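Side-chain contacts in hypothetical protein MTH1491 (Methanothermobacter thermautotrophicus, PDB 1L1S), which is of unknown function but belongs to the DsrE/DsrF-like family, some of whose members handle sulfur, so a related role is possible though unproven: residues S23-L28 against S60-Q65; R5-I10 against G98-R103. All coordinates share one frame; numbering follows the deposited sequence.

How the contacts relate
The two contacts lie toward opposite faces of a parallel sheet, and contact 2 includes one of its strands. Along the chain the order is 5-10, 23-28, 60-65, 98-103, so both partners of contact 1 fall between the two partners of contact 2. Contact 1 joins neighbouring helices 15-31 and 56-64 on one face of the sheet; contact 2 seats helix 96-105 on the other, against strand 4-10. Their centres lie about 16 Å apart, yet strand 4-10 links them: Val7 and His9 serve contact 2, whereas Val6 and Phe8 turn to helix 15-31, where Phe8 CE1 lies 4.0 Å from Val25 CG2. One strand thereby ties together both helical layers of the DsrE-like fold.

Contact 1 of 2, residues S23-L28 against S60-Q65; sequences SNVRNL and SELTGQ
Val25 and Leu62 join two neighbouring helices in one layer of a DsrE-like alpha/beta fold. The local axes run 11.8 Å apart and 26° from parallel, so side chains must bridge the gap. Val25 does so with CG1, placed anti to the backbone N (chi1 166°), and this methyl meets both ends of the leucine fork: Leu62 CD1 and CD2 each lie 4.0 Å from Val25 CG1. On its sheet side Val25 also packs on Ile37 and Val39, and Val67 touches both Val25 and Leu62.

Beside this apolar pair lies Arg26, which is partly exposed. Its aliphatic stem crosses Leu62 at about a right angle, with Arg26 CG 4.0 Å from Leu62 CD2, and from there the chain runs extended to NE, bringing the guanidinium to helix 56-64. Two acids of that helix attend its NH2 group: Asp58, through a salt bridge to OD1, and Glu61, whose own extended chain reaches toward helix 15-31. The latter pairing is loose, the guanidinium and carboxylate planes being 50° apart and Arg26 NH2 standing 3.5 Å from Glu61 OE2.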
loop_
_atom_site.group_PDB
_atom_site.type_symbol
_atom_site.label_atom_id
_atom_site.label_comp_id
_atom_site.label_asym_id
_atom_site.label_seq_id
_atom_site.Cartn_x
_atom_site.Cartn_y
_atom_site.Cartn_z
ATOM N N SER A 23 1.842 -0.574 -16.129
ATOM C CA SER A 23 3.194 -1.059 -16.312
ATOM C C SER A 23 3.477 -2.215 -15.373
ATOM O O SER A 23 4.061 -3.219 -15.781
ATOM C CB SER A 23 4.202 0.063 -16.054
ATOM O OG SER A 23 5.489 -0.485 -15.807
ATOM N N ASN A 24 3.068 -2.079 -14.115
ATOM C CA ASN A 24 3.285 -3.148 -13.139
ATOM C C ASN A 24 2.543 -4.434 -13.537
ATOM O O ASN A 24 3.064 -5.535 -13.366
ATOM C CB ASN A 24 2.839 -2.701 -11.746
ATOM C CG ASN A 24 3.735 -1.618 -11.173
ATOM O OD1 ASN A 24 4.865 -1.447 -11.612
ATOM N ND2 ASN A 24 3.237 -0.893 -10.185
ATOM N N VAL A 25 1.328 -4.300 -14.062
ATOM C CA VAL A 25 0.560 -5.482 -14.486
ATOM C C VAL A 25 1.267 -6.224 -15.629
ATOM O O VAL A 25 1.383 -7.444 -15.606
ATOM C CB VAL A 25 -0.861 -5.092 -14.953
ATOM C CG1 VAL A 25 -1.522 -6.255 -15.695
ATOM C CG2 VAL A 25 -1.701 -4.690 -13.732
ATOM N N ARG A 26 1.746 -5.483 -16.618
ATOM C CA ARG A 26 2.445 -6.094 -17.741
ATOM C C ARG A 26 3.773 -6.707 -17.303
ATOM O O ARG A 26 4.108 -7.815 -17.701
ATOM C CB ARG A 26 2.679 -5.058 -18.838
ATOM C CG ARG A 26 1.418 -4.695 -19.587
ATOM C CD ARG A 26 1.663 -3.644 -20.658
ATOM N NE ARG A 26 0.448 -3.422 -21.437
ATOM C CZ ARG A 26 -0.015 -2.226 -21.793
ATOM N NH1 ARG A 26 0.634 -1.123 -21.448
ATOM N NH2 ARG A 26 -1.149 -2.136 -22.473
ATOM N N ASN A 27 4.515 -5.976 -16.477
ATOM C CA ASN A 27 5.808 -6.431 -15.964
ATOM C C ASN A 27 5.623 -7.772 -15.260
ATOM O O ASN A 27 6.378 -8.731 -15.478
ATOM C CB ASN A 27 6.359 -5.387 -14.980
ATOM C CG ASN A 27 7.741 -5.745 -14.421
ATOM O OD1 ASN A 27 8.563 -4.860 -14.159
ATOM N ND2 ASN A 27 7.992 -7.029 -14.215
ATOM N N LEU A 28 4.597 -7.825 -14.422
ATOM C CA LEU A 28 4.286 -9.008 -13.661
ATOM C C LEU A 28 3.989 -10.209 -14.558
ATOM O O LEU A 28 4.482 -11.303 -14.310
ATOM C CB LEU A 28 3.107 -8.712 -12.737
ATOM C CG LEU A 28 2.834 -9.712 -11.626
ATOM C CD1 LEU A 28 4.087 -9.894 -10.773
ATOM C CD2 LEU A 28 1.680 -9.211 -10.778
ATOM N N SER A 60 -8.970 -2.684 -22.050
ATOM C CA SER A 60 -9.558 -3.752 -22.859
ATOM C C SER A 60 -8.502 -4.781 -23.245
ATOM O O SER A 60 -8.745 -5.985 -23.177
ATOM C CB SER A 60 -10.222 -3.196 -24.118
ATOM O OG SER A 60 -9.253 -2.882 -25.103
ATOM N N GLU A 61 -7.322 -4.308 -23.632
ATOM C CA GLU A 61 -6.254 -5.221 -24.013
ATOM C C GLU A 61 -5.848 -6.174 -22.888
ATOM O O GLU A 61 -5.735 -7.378 -23.110
ATOM C CB GLU A 61 -5.026 -4.445 -24.466
ATOM C CG GLU A 61 -3.821 -5.335 -24.670
ATOM C CD GLU A 61 -2.621 -4.574 -25.174
ATOM O OE1 GLU A 61 -1.581 -5.222 -25.428
ATOM O OE2 GLU A 61 -2.717 -3.330 -25.320
ATOM N N LEU A 62 -5.623 -5.643 -21.684
ATOM C CA LEU A 62 -5.222 -6.493 -20.559
ATOM C C LEU A 62 -6.321 -7.461 -20.143
ATOM O O LEU A 62 -6.049 -8.541 -19.609
ATOM C CB LEU A 62 -4.803 -5.637 -19.357
ATOM C CG LEU A 62 -3.471 -4.908 -19.549
ATOM C CD1 LEU A 62 -3.248 -3.869 -18.469
ATOM C CD2 LEU A 62 -2.367 -5.923 -19.544
ATOM N N THR A 63 -7.564 -7.064 -20.377
ATOM C CA THR A 63 -8.694 -7.911 -20.038
ATOM C C THR A 63 -8.601 -9.139 -20.930
ATOM O O THR A 63 -8.828 -10.265 -20.484
ATOM C CB THR A 63 -10.033 -7.184 -20.305
ATOM O OG1 THR A 63 -10.222 -6.172 -19.313
ATOM C CG2 THR A 63 -11.215 -8.164 -20.277
ATOM N N GLY A 64 -8.255 -8.904 -22.195
ATOM C CA GLY A 64 -8.134 -9.993 -23.143
ATOM C C GLY A 64 -7.015 -10.939 -22.751
ATOM O O GLY A 64 -7.032 -12.118 -23.101
ATOM N N GLN A 65 -6.038 -10.429 -22.012
ATOM C CA GLN A 65 -4.924 -11.262 -21.593
ATOM C C GLN A 65 -5.202 -11.983 -20.282
ATOM O O GLN A 65 -4.321 -12.632 -19.720
ATOM C CB GLN A 65 -3.658 -10.413 -21.495
ATOM C CG GLN A 65 -3.252 -9.832 -22.838
ATOM C CD GLN A 65 -2.178 -8.771 -22.721
ATOM O OE1 GLN A 65 -2.285 -7.853 -21.912
ATOM N NE2 GLN A 65 -1.142 -8.883 -23.544
#

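Contact 2 of 2, residues R5-I10 against G98-R103; sequences RVVFHI and GHIVRR
Val7 faces Ile100 and Arg103 where helix 96-105 packs on strand 4-10, an example of the helix-on-sheet packing on which parallel alpha/beta folds are built. The local segment axes approach to 9.5 Å, and their directions differ by 155°, so the helix runs nearly antiparallel to the strand beneath it. The two valine branches divide the work. CG1, set between the backbone N and the carbonyl carbon (chi1 54°), touches the base of Arg103, with Val7 CG1 4.2 Å from Arg103 CB; Val7 CG2 approaches Ile100 CG1 more loosely, at 4.4 Å. Beyond CB the arginine bends away at chi2 and chi3, and its guanidinium forms salt bridges with Glu38 and Glu106.

Two residues on, His9 again faces the helix. Ile100 reaches over the imidazole with its terminal methyl in a CH-pi contact: Ile100 CD1 lies 4.2 Å from the centroid of the His9 ring, 28° off the normal. The methyl is displaced toward the root of the ring, since Ile100 CD1 is 3.8 Å from His9 CG and 3.9 Å from His9 CB. Hydrogen bonds between ND1 and Tyr110 OH and between NE2 and Asp11 OD1 hold the ring at both nitrogens and restrict its rotation. Ile111 of the third subunit also packs on Ile100, extending this apolar patch into the trimer.

The chemistry thus separates two tasks: methyl groups and an imidazole face supply dispersion across the interface, while polar partners outside it orient the histidine and acidic ones, Glu38 and Glu106, pair with the arginine's guanidinium.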
loop_
_atom_site.group_PDB
_atom_site.type_symbol
_atom_site.label_atom_id
_atom_site.label_comp_id
_atom_site.label_asym_id
_atom_site.label_seq_id
_atom_site.Cartn_x
_atom_site.Cartn_y
_atom_site.Cartn_z
ATOM N N ARG A 5 -1.080 -15.522 -7.369
ATOM C CA ARG A 5 -2.351 -14.810 -7.406
ATOM C C ARG A 5 -2.135 -13.455 -6.756
ATOM O O ARG A 5 -1.674 -13.364 -5.610
ATOM C CB ARG A 5 -3.406 -15.591 -6.628
ATOM C CG ARG A 5 -3.730 -16.961 -7.208
ATOM C CD ARG A 5 -4.614 -17.715 -6.233
ATOM N NE ARG A 5 -3.920 -17.861 -4.960
ATOM C CZ ARG A 5 -4.491 -18.264 -3.832
ATOM N NH1 ARG A 5 -5.782 -18.568 -3.807
ATOM N NH2 ARG A 5 -3.763 -18.354 -2.729
ATOM N N VAL A 6 -2.481 -12.400 -7.478
ATOM C CA VAL A 6 -2.283 -11.059 -6.961
ATOM C C VAL A 6 -3.384 -10.085 -7.351
ATOM O O VAL A 6 -3.899 -10.099 -8.472
ATOM C CB VAL A 6 -0.899 -10.507 -7.429
ATOM C CG1 VAL A 6 -0.732 -10.726 -8.897
ATOM C CG2 VAL A 6 -0.761 -9.020 -7.107
ATOM N N VAL A 7 -3.738 -9.232 -6.401
ATOM C CA VAL A 7 -4.747 -8.222 -6.622
ATOM C C VAL A 7 -4.117 -6.843 -6.414
ATOM O O VAL A 7 -3.470 -6.586 -5.381
ATOM C CB VAL A 7 -5.957 -8.411 -5.652
ATOM C CG1 VAL A 7 -5.483 -8.450 -4.215
ATOM C CG2 VAL A 7 -6.955 -7.281 -5.831
ATOM N N PHE A 8 -4.282 -5.980 -7.415
ATOM C CA PHE A 8 -3.773 -4.611 -7.364
ATOM C C PHE A 8 -4.853 -3.701 -6.844
ATOM O O PHE A 8 -6.040 -3.956 -7.032
ATOM C CB PHE A 8 -3.341 -4.105 -8.730
ATOM C CG PHE A 8 -2.046 -4.682 -9.208
ATOM C CD1 PHE A 8 -2.000 -5.951 -9.755
ATOM C CD2 PHE A 8 -0.868 -3.938 -9.127
ATOM C CE1 PHE A 8 -0.791 -6.482 -10.226
ATOM C CE2 PHE A 8 0.345 -4.450 -9.591
ATOM C CZ PHE A 8 0.383 -5.722 -10.143
ATOM N N HIS A 9 -4.425 -2.630 -6.199
ATOM C CA HIS A 9 -5.334 -1.670 -5.598
ATOM C C HIS A 9 -5.006 -0.281 -6.098
ATOM O O HIS A 9 -3.877 0.172 -5.974
ATOM C CB HIS A 9 -5.169 -1.766 -4.075
ATOM C CG HIS A 9 -5.775 -0.643 -3.295
ATOM N ND1 HIS A 9 -5.645 -0.553 -1.924
ATOM C CD2 HIS A 9 -6.489 0.444 -3.674
ATOM C CE1 HIS A 9 -6.248 0.539 -1.493
ATOM N NE2 HIS A 9 -6.768 1.164 -2.534
ATOM N N ILE A 10 -5.989 0.379 -6.691
ATOM C CA ILE A 10 -5.799 1.746 -7.149
ATOM C C ILE A 10 -7.040 2.565 -6.790
ATOM O O ILE A 10 -8.161 2.146 -7.054
ATOM C CB ILE A 10 -5.532 1.797 -8.659
ATOM C CG1 ILE A 10 -5.159 3.217 -9.067
ATOM C CG2 ILE A 10 -6.740 1.290 -9.447
ATOM C CD1 ILE A 10 -4.754 3.306 -10.521
ATOM N N GLY A 98 -13.697 -4.657 0.429
ATOM C CA GLY A 98 -14.140 -5.973 0.854
ATOM C C GLY A 98 -13.558 -7.056 -0.049
ATOM O O GLY A 98 -13.052 -8.061 0.431
ATOM N N HIS A 99 -13.623 -6.851 -1.361
ATOM C CA HIS A 99 -13.089 -7.835 -2.294
ATOM C C HIS A 99 -11.591 -8.025 -2.026
ATOM O O HIS A 99 -11.101 -9.151 -2.012
ATOM C CB HIS A 99 -13.308 -7.400 -3.746
ATOM C CG HIS A 99 -12.916 -8.448 -4.743
ATOM N ND1 HIS A 99 -13.565 -9.662 -4.839
ATOM C CD2 HIS A 99 -11.911 -8.488 -5.653
ATOM C CE1 HIS A 99 -12.977 -10.403 -5.762
ATOM N NE2 HIS A 99 -11.971 -9.714 -6.271
ATOM N N ILE A 100 -10.875 -6.924 -1.806
ATOM C CA ILE A 100 -9.443 -6.994 -1.520
ATOM C C ILE A 100 -9.188 -7.800 -0.240
ATOM O O ILE A 100 -8.300 -8.654 -0.202
ATOM C CB ILE A 100 -8.833 -5.584 -1.364
ATOM C CG1 ILE A 100 -8.874 -4.841 -2.704
ATOM C CG2 ILE A 100 -7.384 -5.681 -0.892
ATOM C CD1 ILE A 100 -8.362 -3.377 -2.618
ATOM N N VAL A 101 -9.984 -7.556 0.796
ATOM C CA VAL A 101 -9.808 -8.283 2.043
ATOM C C VAL A 101 -10.116 -9.763 1.861
ATOM O O VAL A 101 -9.401 -10.622 2.381
ATOM C CB VAL A 101 -10.681 -7.688 3.184
ATOM C CG1 VAL A 101 -10.693 -8.631 4.390
ATOM C CG2 VAL A 101 -10.120 -6.324 3.604
ATOM N N ARG A 102 -11.168 -10.072 1.113
ATOM C CA ARG A 102 -11.513 -11.474 0.876
ATOM C C ARG A 102 -10.367 -12.154 0.124
ATOM O O ARG A 102 -9.950 -13.252 0.457
ATOM C CB ARG A 102 -12.787 -11.588 0.034
ATOM C CG ARG A 102 -14.051 -11.096 0.726
ATOM C CD ARG A 102 -15.288 -11.594 -0.007
ATOM N NE ARG A 102 -16.506 -11.272 0.732
ATOM C CZ ARG A 102 -17.144 -10.107 0.662
ATOM N NH1 ARG A 102 -16.688 -9.141 -0.122
ATOM N NH2 ARG A 102 -18.234 -9.907 1.389
ATOM N N ARG A 103 -9.872 -11.477 -0.904
ATOM C CA ARG A 103 -8.796 -12.016 -1.713
ATOM C C ARG A 103 -7.547 -12.280 -0.866
ATOM O O ARG A 103 -6.978 -13.367 -0.909
ATOM C CB ARG A 103 -8.486 -11.043 -2.846
ATOM C CG ARG A 103 -8.289 -11.696 -4.181
ATOM C CD ARG A 103 -9.557 -11.813 -5.044
ATOM N NE ARG A 103 -10.318 -13.025 -4.805
ATOM C CZ ARG A 103 -11.154 -13.585 -5.684
ATOM N NH1 ARG A 103 -11.346 -13.065 -6.887
ATOM N NH2 ARG A 103 -11.828 -14.668 -5.347
#